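Local coordinates for protein aerobactin synthase IucA (Klebsiella pneumoniae subsp. pneumoniae, PDB 5JM8) that binds ATP and magnesium and probably activates a carboxylate of citrate for amide bond formation in the assembly of the siderophore aerobactin, at residues Arg475-Leu478 / Leu479-Pro483; Phe482-Leu486 / Leu487-Thr491. All coordinates share one frame; numbering follows the deposited sequence.

Overall arrangement
Both contacts are local, built from consecutive turns of one helix, 475-500, with Phe482 and Pro483 common to the two and the centres about 11 Å apart. Contact 1 is the first turns of that helix and is only partly buried: leucines and Phe482 pack inward, while an arginine and a glutamate pair up at the exposed side. Contact 2 lies deeper, about 12 Å from the centre of the chain as against 18 Å, and most of its residues are buried. Its chemistry changes accordingly, from helical backbone bonding that breaks off at a proline and a surface ion pair to a widened turn whose asparagine is hydrogen-bonded to the adenine of ATP.

Contact 1 (Arg475-Leu478 / Leu479-Pro483); sequences REQL and LRYFP
The opening turns of helix 475-500 begin with Arg475 and Leu479, whose side chains meet one turn apart on the same flank. Arg475 runs out extended, with CG anti to the backbone N (chi1 -174°), and this carries its guanidinium across Leu479 at a slant. There CD2 of Leu479 sits over one face of the guanidinium, 4.0 Å above its plane and offset toward the rim, while CD1 touches the aliphatic part at Arg475 CG. Glu476 OE2 approaches the edge of the same group in its plane; with Arg475 NH1 it makes a salt bridge of 3.3 Å whose hydrogen bond is weak. Face and edge contacts together probably restrict the rotation of the group.

The backbone keeps its i to i+4 bonds up to Phe482. Leu479 N reaches Arg475 O at 3.1 Å, and Tyr481 N bonds to Gln477 O at 3.1 Å and nearly straight (170°). Between them Arg480 N is shared weakly by Glu476 O and Gln477 O. Phe482 N closes on Leu478 O at 2.9 Å. Pro483 has no N-H to offer Leu479 O, and the helix kinks there; Pro483 CD packs 3.4 Å from Leu478 O, which already accepts from Phe482 N.

On the buried flank Leu478 and Phe482 run in the same direction next to each other, CD1 of the leucine 3.6 Å from Phe482 CB. Val423 of strand 422-424 touches both, and Phe414 meets the Phe482 ring edge-to-face. Leu479 touches Tyr532 of helix 528-535. At the more open flank the Tyr481 ring lies obliquely by Gln477 O, with Tyr481 CD2 3.3 Å from Gln477 O, and Gln477 OE1 accepts a hydrogen bond from the backbone N of Thr474, just ahead of the helix.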
ATOM      1  N   ARG A 475     -23.906  43.969  -5.553  1.00 34.89           N
ATOM      2  CA  ARG A 475     -24.443  43.261  -6.703  1.00 33.16           C
ATOM      3  C   ARG A 475     -23.508  43.394  -7.901  1.00 33.44           C
ATOM      4  O   ARG A 475     -23.143  42.401  -8.524  1.00 35.39           O
ATOM      5  CB  ARG A 475     -25.830  43.799  -7.041  1.00 34.19           C
ATOM      6  CG  ARG A 475     -26.547  43.049  -8.142  1.00 34.84           C
ATOM      7  CD  ARG A 475     -27.962  43.580  -8.316  1.00 38.49           C
ATOM      8  NE  ARG A 475     -28.664  42.955  -9.434  1.00 40.02           N
ATOM      9  CZ  ARG A 475     -28.600  43.374 -10.694  1.00 39.63           C
ATOM     10  NH1 ARG A 475     -27.858  44.425 -11.017  1.00 36.56           N
ATOM     11  NH2 ARG A 475     -29.280  42.737 -11.637  1.00 41.93           N
ATOM     12  N   GLU A 476     -23.105  44.622  -8.205  1.00 33.16           N
ATOM     13  CA  GLU A 476     -22.265  44.887  -9.369  1.00 35.31           C
ATOM     14  C   GLU A 476     -20.909  44.181  -9.279  1.00 37.90           C
ATOM     15  O   GLU A 476     -20.378  43.717 -10.289  1.00 39.70           O
ATOM     16  CB  GLU A 476     -22.057  46.393  -9.536  1.00 37.25           C
ATOM     17  CG  GLU A 476     -23.350  47.199  -9.633  1.00 41.69           C
ATOM     18  CD  GLU A 476     -24.338  46.629 -10.642  1.00 45.80           C
ATOM     19  OE1 GLU A 476     -23.900  46.101 -11.688  1.00 49.62           O
ATOM     20  OE2 GLU A 476     -25.559  46.708 -10.385  1.00 45.05           O
ATOM     21  N   GLN A 477     -20.354  44.107  -8.072  1.00 38.36           N
ATOM     22  CA  GLN A 477     -19.099  43.395  -7.846  1.00 34.34           C
ATOM     23  C   GLN A 477     -19.248  41.921  -8.187  1.00 32.36           C
ATOM     24  O   GLN A 477     -18.374  41.328  -8.821  1.00 35.47           O
ATOM     25  CB  GLN A 477     -18.640  43.545  -6.393  1.00 32.13           C
ATOM     26  CG  GLN A 477     -17.881  44.828  -6.104  1.00 33.60           C
ATOM     27  CD  GLN A 477     -17.518  44.977  -4.640  1.00 37.06           C
ATOM     28  OE1 GLN A 477     -18.380  44.891  -3.764  1.00 44.10           O
ATOM     29  NE2 GLN A 477     -16.237  45.207  -4.366  1.00 32.73           N
ATOM     30  N   LEU A 478     -20.362  41.336  -7.761  1.00 28.98           N
ATOM     31  CA  LEU A 478     -20.633  39.928  -8.002  1.00 29.09           C
ATOM     32  C   LEU A 478     -20.712  39.630  -9.495  1.00 30.84           C
ATOM     33  O   LEU A 478     -20.110  38.672  -9.979  1.00 30.93           O
ATOM     34  CB  LEU A 478     -21.935  39.511  -7.318  1.00 26.34           C
ATOM     35  CG  LEU A 478     -22.404  38.086  -7.610  1.00 26.42           C
ATOM     36  CD1 LEU A 478     -21.463  37.078  -6.970  1.00 26.16           C
ATOM     37  CD2 LEU A 478     -23.826  37.880  -7.129  1.00 25.93           C
ATOM     38  N   LEU A 479     -21.460  40.457 -10.217  1.00 25.86           N
ATOM     39  CA  LEU A 479     -21.694  40.233 -11.641  1.00 35.98           C
ATOM     40  C   LEU A 479     -20.430  40.440 -12.468  1.00 36.59           C
ATOM     41  O   LEU A 479     -20.326  39.940 -13.588  1.00 41.21           O
ATOM     42  CB  LEU A 479     -22.802  41.159 -12.149  1.00 33.34           C
ATOM     43  CG  LEU A 479     -24.240  40.671 -11.945  1.00 31.83           C
ATOM     44  CD1 LEU A 479     -24.583  40.515 -10.473  1.00 32.06           C
ATOM     45  CD2 LEU A 479     -25.216  41.620 -12.621  1.00 31.51           C
ATOM     46  N   ARG A 480     -19.472  41.181 -11.922  1.00 35.65           N
ATOM     47  CA  ARG A 480     -18.200  41.392 -12.604  1.00 33.21           C
ATOM     48  C   ARG A 480     -17.278  40.191 -12.418  1.00 31.33           C
ATOM     49  O   ARG A 480     -16.790  39.614 -13.390  1.00 34.52           O
ATOM     50  CB  ARG A 480     -17.514  42.663 -12.094  1.00 35.53           C
ATOM     51  CG  ARG A 480     -16.128  42.891 -12.690  1.00 37.18           C
ATOM     52  CD  ARG A 480     -15.515  44.209 -12.245  1.00 40.88           C
ATOM     53  NE  ARG A 480     -16.366  45.353 -12.561  1.00 44.10           N
ATOM     54  CZ  ARG A 480     -16.610  45.798 -13.791  1.00 46.33           C
ATOM     55  NH1 ARG A 480     -16.081  45.189 -14.845  1.00 46.54           N
ATOM     56  NH2 ARG A 480     -17.397  46.849 -13.969  1.00 47.29           N
ATOM     57  N   TYR A 481     -17.057  39.812 -11.162  1.00 26.21           N
ATOM     58  CA  TYR A 481     -16.070  38.791 -10.825  1.00 25.31           C
ATOM     59  C   TYR A 481     -16.566  37.365 -11.052  1.00 27.16           C
ATOM     60  O   TYR A 481     -15.914  36.569 -11.720  1.00 30.16           O
ATOM     61  CB  TYR A 481     -15.647  38.933  -9.361  1.00 26.96           C
ATOM     62  CG  TYR A 481     -14.920  40.216  -9.030  1.00 32.29           C
ATOM     63  CD1 TYR A 481     -13.886  40.685  -9.831  1.00 34.08           C
ATOM     64  CD2 TYR A 481     -15.267  40.958  -7.911  1.00 35.61           C
ATOM     65  CE1 TYR A 481     -13.220  41.859  -9.524  1.00 36.49           C
ATOM     66  CE2 TYR A 481     -14.610  42.129  -7.596  1.00 37.55           C
ATOM     67  CZ  TYR A 481     -13.589  42.576  -8.406  1.00 37.66           C
ATOM     68  OH  TYR A 481     -12.935  43.744  -8.090  1.00 38.17           O
ATOM     69  N   PHE A 482     -17.726  37.053 -10.494  1.00 24.91           N
ATOM     70  CA  PHE A 482     -18.171  35.669 -10.368  1.00 26.16           C
ATOM     71  C   PHE A 482     -18.307  34.909 -11.696  1.00 24.91           C
ATOM     72  O   PHE A 482     -17.824  33.782 -11.811  1.00 22.97           O
ATOM     73  CB  PHE A 482     -19.499  35.634  -9.618  1.00 28.04           C
ATOM     74  CG  PHE A 482     -19.899  34.262  -9.165  1.00 28.78           C
ATOM     75  CD1 PHE A 482     -19.463  33.769  -7.950  1.00 27.23           C
ATOM     76  CD2 PHE A 482     -20.707  33.465  -9.955  1.00 30.02           C
ATOM     77  CE1 PHE A 482     -19.827  32.509  -7.528  1.00 27.66           C
ATOM     78  CE2 PHE A 482     -21.077  32.203  -9.535  1.00 30.55           C
ATOM     79  CZ  PHE A 482     -20.635  31.724  -8.321  1.00 29.02           C
ATOM     80  N   PRO A 483     -18.965  35.509 -12.702  1.00 25.81           N
ATOM     81  CA  PRO A 483     -19.048  34.775 -13.970  1.00 26.20           C
ATOM     82  C   PRO A 483     -17.716  34.697 -14.724  1.00 26.50           C
ATOM     83  O   PRO A 483     -17.547  33.804 -15.553  1.00 24.03           O
ATOM     84  CB  PRO A 483     -20.087  35.570 -14.771  1.00 26.21           C
ATOM     85  CG  PRO A 483     -20.103  36.918 -14.159  1.00 25.80           C
ATOM     86  CD  PRO A 483     -19.793  36.727 -12.713  1.00 25.69           C
TER

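Contact 2 (Phe482-Leu486 / Leu487-Thr491). With ATP (adenosine-5'-triphosphate), chain I.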
ATOM      1  N   PHE A 482     -17.726  37.053 -10.494  1.00 24.91           N
ATOM      2  CA  PHE A 482     -18.171  35.669 -10.368  1.00 26.16           C
ATOM      3  C   PHE A 482     -18.307  34.909 -11.696  1.00 24.91           C
ATOM      4  O   PHE A 482     -17.824  33.782 -11.811  1.00 22.97           O
ATOM      5  CB  PHE A 482     -19.499  35.634  -9.618  1.00 28.04           C
ATOM      6  CG  PHE A 482     -19.899  34.262  -9.165  1.00 28.78           C
ATOM      7  CD1 PHE A 482     -19.463  33.769  -7.950  1.00 27.23           C
ATOM      8  CD2 PHE A 482     -20.707  33.465  -9.955  1.00 30.02           C
ATOM      9  CE1 PHE A 482     -19.827  32.509  -7.528  1.00 27.66           C
ATOM     10  CE2 PHE A 482     -21.077  32.203  -9.535  1.00 30.55           C
ATOM     11  CZ  PHE A 482     -20.635  31.724  -8.321  1.00 29.02           C
ATOM     12  N   PRO A 483     -18.965  35.509 -12.702  1.00 25.81           N
ATOM     13  CA  PRO A 483     -19.048  34.775 -13.970  1.00 26.20           C
ATOM     14  C   PRO A 483     -17.716  34.697 -14.724  1.00 26.50           C
ATOM     15  O   PRO A 483     -17.547  33.804 -15.553  1.00 24.03           O
ATOM     16  CB  PRO A 483     -20.087  35.570 -14.771  1.00 26.21           C
ATOM     17  CG  PRO A 483     -20.103  36.918 -14.159  1.00 25.80           C
ATOM     18  CD  PRO A 483     -19.793  36.727 -12.713  1.00 25.69           C
ATOM     19  N   TYR A 484     -16.791  35.615 -14.454  1.00 26.47           N
ATOM     20  CA  TYR A 484     -15.455  35.520 -15.038  1.00 25.87           C
ATOM     21  C   TYR A 484     -14.742  34.276 -14.532  1.00 26.46           C
ATOM     22  O   TYR A 484     -14.374  33.397 -15.309  1.00 26.60           O
ATOM     23  CB  TYR A 484     -14.607  36.754 -14.714  1.00 26.18           C
ATOM     24  CG  TYR A 484     -13.122  36.536 -14.935  1.00 31.18           C
ATOM     25  CD1 TYR A 484     -12.613  36.317 -16.211  1.00 33.07           C
ATOM     26  CD2 TYR A 484     -12.227  36.544 -13.868  1.00 33.36           C
ATOM     27  CE1 TYR A 484     -11.254  36.113 -16.416  1.00 34.69           C
ATOM     28  CE2 TYR A 484     -10.868  36.344 -14.067  1.00 35.62           C
ATOM     29  CZ  TYR A 484     -10.391  36.130 -15.339  1.00 37.23           C
ATOM     30  OH  TYR A 484      -9.045  35.931 -15.525  1.00 41.15           O
ATOM     31  N   TYR A 485     -14.550  34.212 -13.222  1.00 19.51           N
ATOM     32  CA  TYR A 485     -13.808  33.117 -12.615  1.00 24.90           C
ATOM     33  C   TYR A 485     -14.431  31.756 -12.907  1.00 26.51           C
ATOM     34  O   TYR A 485     -13.718  30.799 -13.204  1.00 30.25           O
ATOM     35  CB  TYR A 485     -13.713  33.317 -11.102  1.00 24.16           C
ATOM     36  CG  TYR A 485     -12.825  34.470 -10.688  1.00 30.98           C
ATOM     37  CD1 TYR A 485     -11.444  34.337 -10.667  1.00 35.00           C
ATOM     38  CD2 TYR A 485     -13.368  35.689 -10.313  1.00 35.99           C
ATOM     39  CE1 TYR A 485     -10.633  35.391 -10.291  1.00 37.20           C
ATOM     40  CE2 TYR A 485     -12.563  36.746  -9.933  1.00 38.43           C
ATOM     41  CZ  TYR A 485     -11.197  36.591  -9.922  1.00 37.57           C
ATOM     42  OH  TYR A 485     -10.393  37.640  -9.544  1.00 37.02           O
ATOM     43  N   LEU A 486     -15.757  31.677 -12.842  1.00 24.91           N
ATOM     44  CA  LEU A 486     -16.432  30.383 -12.787  1.00 23.05           C
ATOM     45  C   LEU A 486     -16.879  29.842 -14.145  1.00 25.14           C
ATOM     46  O   LEU A 486     -17.150  28.648 -14.270  1.00 26.78           O
ATOM     47  CB  LEU A 486     -17.638  30.477 -11.849  1.00 23.39           C
ATOM     48  CG  LEU A 486     -18.384  29.174 -11.538  1.00 23.76           C
ATOM     49  CD1 LEU A 486     -17.442  28.074 -11.068  1.00 19.37           C
ATOM     50  CD2 LEU A 486     -19.459  29.425 -10.495  1.00 29.71           C
ATOM     51  N   LEU A 487     -16.951  30.702 -15.159  1.00 18.38           N
ATOM     52  CA  LEU A 487     -17.338  30.265 -16.499  1.00 18.32           C
ATOM     53  C   LEU A 487     -16.231  30.506 -17.518  1.00 26.26           C
ATOM     54  O   LEU A 487     -15.900  29.614 -18.298  1.00 22.59           O
ATOM     55  CB  LEU A 487     -18.616  30.973 -16.950  1.00 19.05           C
ATOM     56  CG  LEU A 487     -19.895  30.492 -16.267  1.00 19.11           C
ATOM     57  CD1 LEU A 487     -21.001  31.500 -16.453  1.00 30.55           C
ATOM     58  CD2 LEU A 487     -20.313  29.129 -16.801  1.00 18.56           C
ATOM     59  N   VAL A 488     -15.670  31.711 -17.520  1.00 26.23           N
ATOM     60  CA  VAL A 488     -14.596  32.039 -18.450  1.00 25.71           C
ATOM     61  C   VAL A 488     -13.311  31.343 -18.022  1.00 23.69           C
ATOM     62  O   VAL A 488     -12.757  30.535 -18.767  1.00 24.81           O
ATOM     63  CB  VAL A 488     -14.352  33.561 -18.538  1.00 26.78           C
ATOM     64  CG1 VAL A 488     -13.191  33.873 -19.481  1.00 28.95           C
ATOM     65  CG2 VAL A 488     -15.610  34.278 -18.995  1.00 25.22           C
ATOM     66  N   ASN A 489     -12.843  31.656 -16.819  1.00 23.09           N
ATOM     67  CA  ASN A 489     -11.598  31.089 -16.314  1.00 25.42           C
ATOM     68  C   ASN A 489     -11.844  29.788 -15.550  1.00 26.20           C
ATOM     69  O   ASN A 489     -11.359  29.607 -14.432  1.00 26.75           O
ATOM     70  CB  ASN A 489     -10.877  32.103 -15.417  1.00 27.05           C
ATOM     71  CG  ASN A 489      -9.456  31.684 -15.089  1.00 27.56           C
ATOM     72  OD1 ASN A 489      -8.869  30.861 -15.787  1.00 26.74           O
ATOM     73  ND2 ASN A 489      -8.899  32.249 -14.025  1.00 29.57           N
ATOM     74  N   SER A 490     -12.600  28.882 -16.164  1.00 21.69           N
ATOM     75  CA  SER A 490     -12.915  27.598 -15.546  1.00 21.02           C
ATOM     76  C   SER A 490     -13.651  26.678 -16.508  1.00 22.52           C
ATOM     77  O   SER A 490     -13.067  25.760 -17.084  1.00 26.67           O
ATOM     78  CB  SER A 490     -13.764  27.798 -14.289  1.00 23.44           C
ATOM     79  OG  SER A 490     -12.957  27.834 -13.126  1.00 31.41           O
ATOM     80  N   THR A 491     -14.942  26.935 -16.670  1.00 23.48           N
ATOM     81  CA  THR A 491     -15.808  26.063 -17.442  1.00 20.94           C
ATOM     82  C   THR A 491     -15.408  26.033 -18.912  1.00 18.73           C
ATOM     83  O   THR A 491     -15.375  24.974 -19.528  1.00 19.84           O
ATOM     84  CB  THR A 491     -17.271  26.506 -17.319  1.00 23.07           C
ATOM     85  OG1 THR A 491     -17.615  26.624 -15.933  1.00 16.71           O
ATOM     86  CG2 THR A 491     -18.203  25.508 -17.993  1.00 19.78           C
TER
HETATM   87  PG  ATP I 600      -3.869  28.984  -2.829  1.00 22.37           P
HETATM   88  O1G ATP I 600      -2.759  28.123  -2.284  1.00 24.72           O
HETATM   89  O2G ATP I 600      -4.850  28.230  -3.694  1.00 20.96           O
HETATM   90  O3G ATP I 600      -4.536  29.854  -1.790  1.00 21.42           O
HETATM   91  PB  ATP I 600      -3.323  31.572  -4.037  1.00 20.20           P
HETATM   92  O1B ATP I 600      -1.984  32.157  -4.415  1.00 18.42           O
HETATM   93  O2B ATP I 600      -4.076  32.138  -2.854  1.00 21.30           O
HETATM   94  O3B ATP I 600      -3.138  29.970  -3.886  1.00 19.89           O
HETATM   95  PA  ATP I 600      -4.540  32.903  -6.262  1.00 20.96           P
HETATM   96  O1A ATP I 600      -4.293  34.141  -5.438  1.00 22.14           O
HETATM   97  O2A ATP I 600      -5.877  32.704  -6.933  1.00 22.54           O
HETATM   98  O3A ATP I 600      -4.280  31.611  -5.336  1.00 17.12           O
HETATM   99  O5' ATP I 600      -3.413  32.754  -7.397  1.00 17.54           O
HETATM  100  C5' ATP I 600      -3.480  31.620  -8.255  1.00 18.23           C
HETATM  101  C4' ATP I 600      -2.099  31.175  -8.716  1.00 21.42           C
HETATM  102  O4' ATP I 600      -2.264  30.077  -9.616  1.00 23.54           O
HETATM  103  C3' ATP I 600      -1.332  32.261  -9.456  1.00 25.86           C
HETATM  104  O3' ATP I 600      -0.013  32.377  -8.906  1.00 28.86           O
HETATM  105  C2' ATP I 600      -1.286  31.815 -10.905  1.00 25.50           C
HETATM  106  O2' ATP I 600       0.001  32.023 -11.485  1.00 27.40           O
HETATM  107  C1' ATP I 600      -1.614  30.332 -10.862  1.00 23.79           C
HETATM  108  N9  ATP I 600      -2.509  29.934 -11.971  1.00 22.48           N
HETATM  109  C8  ATP I 600      -2.198  29.010 -12.895  1.00 23.20           C
HETATM  110  N7  ATP I 600      -3.212  28.857 -13.783  1.00 20.97           N
HETATM  111  C5  ATP I 600      -4.196  29.698 -13.419  1.00 18.75           C
HETATM  112  C6  ATP I 600      -5.542  30.032 -13.927  1.00 17.52           C
HETATM  113  N6  ATP I 600      -6.016  29.403 -15.028  1.00 14.71           N
HETATM  114  N1  ATP I 600      -6.253  30.970 -13.260  1.00 19.07           N
HETATM  115  C2  ATP I 600      -5.770  31.589 -12.165  1.00 18.80           C
HETATM  116  N3  ATP I 600      -4.553  31.328 -11.654  1.00 17.66           N
HETATM  117  C4  ATP I 600      -3.731  30.411 -12.224  1.00 19.00           C
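Tyr484 and Asn489 extend together where helix 475-500 widens into a pi-type turn. Asn489 CB sits over one face of the Tyr484 ring, toward its rim, and ring and amide planes are 33° apart. Asn489 N bonds almost straight (176°) to Tyr484 O at 2.8 Å, five residues back, and this longer reach marks the wide turn. Asn489 chi1 is -169°, which swings the amide away from its own backbone N toward the nucleotide: ND2 donates to ATP N1 at 3.0 Å, and OD1 accepts from N6 at 3.3 Å. One amide thereby pairs with the Watson-Crick edge of adenine.

The tight part continues with Val488 CB, 4.0 Å from Tyr484 CD1, and in the hydroxyls. Thr491 OG1 donates to Leu486 O at 2.7 Å, in the carbonyl plane. Ser490 OG lies 3.1 Å from Tyr485 O and 2.7 Å from Asn489 O, two carbonyl oxygens close together. Ser490 N bonds weakly to Val488 O round Asn489, an inverse gamma turn.

The grip is looser at Pro483, whose O takes Leu487 N from above its carbonyl plane and Val488 N only weakly, and whose CB is 4.5 Å from Leu487 CD1. The partly exposed tyrosines make up the more solvent-accessible side: Tyr484 CD2 rests over the centre of the Tyr485 ring, which meets His427 edge-to-face.

Leu486 packs against Leu410, Leu413 and Phe414 of helix 394-420, while Leu487 touches Val533 of helix 528-535 and, with Val488, Trp539 of strand 538-540.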